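PDB 3E8O: uncharacterized protein with ferredoxin-like fold from Deinococcus radiodurans, which is of unknown function but is probably an antibiotic biosynthesis monooxygenase-like enzyme of the dimeric alpha/beta-barrel class. Local coordinates for residues Ile21-Ser27 against His67-His73. Numbering follows the deposited sequence.
Sequences ISHGTLS and HFLITEH
Strands 21-27 and 67-73 are extended and run antiparallel, their axes 4.5 Å apart at closest approach and 162° between directions, in register from Ile-21 opposite His-73 to Ser-27 opposite His-67. Hydrogen-bonded pairs Ser-22/Glu-72, Gly-24/Ile-70 and Leu-26/Phe-68 (backbone N to O 2.8-3.2 Å, both ways in each) alternate with non-hydrogen-bonded Ile-21/His-73, His-23/Thr-71, Thr-25/Leu-69 and Ser-27/His-67. They are the two central strands of the 2-3-1-4 ferredoxin-like sheet. Ser-22, Leu-26, Phe-68, Ile-70 and Glu-72 point to the face covered by helix 33-47, whose Leu-36 packs on Leu-26 and Phe-68. Leu-26 (p, t) brings CD2 3.8 Å from Phe-68 CB and 3.9 Å from Ile-70 CG1. A water accepts from Ser-22 OG (2.8 Å) and donates to Ile-70 O (3.0 Å) and Glu-72 OE2 (2.8 Å); Glu-72 OE1 accepts from Trp-74. The other side chains point to the opposite face: Ser-27 CB lies 3.7 Å from the His-67 ring centroid, 14° off its normal (CH-pi), a second water links His-23 ND1 (2.9 Å) to Thr-71 OG1 (2.6 Å), and the His-23 and His-73 rings stack edge-to-face on His-73 and His-23 of the second subunit, making this face part of the dimer interface.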
# COMPACT_ATOMS: atom_id res chain seq x y z
N ILE A 21 7.76 5.68 -6.52
CA ILE A 21 6.89 4.87 -5.67
C ILE A 21 7.59 3.58 -5.35
O ILE A 21 8.09 2.92 -6.25
CB ILE A 21 5.60 4.54 -6.40
CG1 ILE A 21 4.78 5.82 -6.66
CG2 ILE A 21 4.82 3.46 -5.63
CD1 ILE A 21 3.56 5.59 -7.58
N SER A 22 7.63 3.25 -4.07
CA SER A 22 8.17 1.94 -3.61
C SER A 22 7.04 1.08 -3.08
O SER A 22 6.16 1.56 -2.35
CB SER A 22 9.17 2.16 -2.48
OG SER A 22 9.96 1.01 -2.18
N HIS A 23 7.08 -0.21 -3.41
CA HIS A 23 6.12 -1.22 -2.92
C HIS A 23 6.90 -2.38 -2.32
O HIS A 23 7.75 -2.98 -2.98
CB HIS A 23 5.22 -1.71 -4.06
CG HIS A 23 4.29 -2.81 -3.69
ND1 HIS A 23 3.28 -2.64 -2.77
CD2 HIS A 23 4.29 -4.13 -4.02
CE1 HIS A 23 2.64 -3.80 -2.61
NE2 HIS A 23 3.23 -4.71 -3.37
N GLY A 24 6.66 -2.61 -1.04
CA GLY A 24 7.34 -3.68 -0.32
C GLY A 24 6.38 -4.58 0.38
O GLY A 24 5.31 -4.15 0.86
N THR A 25 6.75 -5.85 0.41
CA THR A 25 5.97 -6.85 1.13
C THR A 25 6.93 -7.69 1.99
O THR A 25 8.10 -7.89 1.68
CB THR A 25 5.19 -7.74 0.18
OG1 THR A 25 6.08 -8.40 -0.75
CG2 THR A 25 4.14 -6.89 -0.59
N LEU A 26 6.37 -8.18 3.09
CA LEU A 26 7.09 -9.00 4.08
C LEU A 26 6.08 -9.66 5.00
O LEU A 26 4.93 -9.18 5.09
CB LEU A 26 8.08 -8.20 4.92
CG LEU A 26 7.58 -7.12 5.89
CD1 LEU A 26 8.75 -6.71 6.82
CD2 LEU A 26 6.92 -5.90 5.17
N SER A 27 6.48 -10.75 5.65
CA SER A 27 5.56 -11.41 6.58
C SER A 27 6.29 -11.96 7.76
O SER A 27 7.50 -12.16 7.73
CB SER A 27 4.79 -12.54 5.87
OG SER A 27 5.63 -13.65 5.61
N HIS A 67 0.85 -10.64 7.10
CA HIS A 67 1.49 -10.20 5.82
C HIS A 67 1.31 -8.69 5.74
O HIS A 67 0.21 -8.18 5.89
CB HIS A 67 0.88 -10.93 4.63
CG HIS A 67 1.17 -12.39 4.65
ND1 HIS A 67 1.96 -12.99 3.71
CD2 HIS A 67 0.81 -13.36 5.52
CE1 HIS A 67 2.05 -14.29 3.97
NE2 HIS A 67 1.34 -14.54 5.06
N PHE A 68 2.43 -8.02 5.48
CA PHE A 68 2.51 -6.56 5.57
C PHE A 68 3.00 -5.95 4.28
O PHE A 68 3.64 -6.59 3.44
CB PHE A 68 3.46 -6.17 6.73
CG PHE A 68 3.04 -6.75 8.07
CD1 PHE A 68 2.05 -6.17 8.81
CD2 PHE A 68 3.59 -7.95 8.54
CE1 PHE A 68 1.61 -6.71 9.98
CE2 PHE A 68 3.15 -8.50 9.71
CZ PHE A 68 2.16 -7.88 10.43
N LEU A 69 2.64 -4.68 4.16
CA LEU A 69 2.98 -3.85 3.02
C LEU A 69 3.67 -2.57 3.51
O LEU A 69 3.29 -1.99 4.52
CB LEU A 69 1.69 -3.49 2.24
CG LEU A 69 1.72 -2.68 0.93
CD1 LEU A 69 2.46 -3.42 -0.20
CD2 LEU A 69 0.27 -2.34 0.47
N ILE A 70 4.66 -2.15 2.74
CA ILE A 70 5.38 -0.91 2.95
C ILE A 70 5.19 -0.09 1.67
O ILE A 70 5.64 -0.49 0.59
CB ILE A 70 6.87 -1.07 3.26
CG1 ILE A 70 7.16 -2.07 4.39
CG2 ILE A 70 7.48 0.28 3.57
CD1 ILE A 70 8.62 -2.31 4.67
N THR A 71 4.52 1.05 1.80
CA THR A 71 4.17 1.94 0.69
C THR A 71 4.90 3.25 0.87
O THR A 71 4.76 3.90 1.89
CB THR A 71 2.66 2.16 0.66
OG1 THR A 71 2.01 0.89 0.58
CG2 THR A 71 2.22 3.08 -0.48
N GLU A 72 5.71 3.61 -0.13
CA GLU A 72 6.51 4.84 0.01
C GLU A 72 6.46 5.67 -1.25
O GLU A 72 6.48 5.14 -2.34
CB GLU A 72 8.01 4.52 0.28
CG GLU A 72 8.28 3.36 1.21
CD GLU A 72 9.71 2.94 1.35
OE1 GLU A 72 10.62 3.80 1.23
OE2 GLU A 72 9.94 1.73 1.66
N HIS A 73 6.42 6.99 -1.06
CA HIS A 73 6.58 7.95 -2.15
C HIS A 73 7.73 8.86 -1.81
O HIS A 73 7.79 9.42 -0.72
CB HIS A 73 5.33 8.81 -2.38
CG HIS A 73 4.12 8.05 -2.79
ND1 HIS A 73 2.91 8.68 -2.95
CD2 HIS A 73 3.92 6.74 -3.05
CE1 HIS A 73 2.02 7.78 -3.32
NE2 HIS A 73 2.60 6.59 -3.38
O HOH W 1 8.58 0.01 -0.01
O HOH W 2 2.10 -0.22 -1.80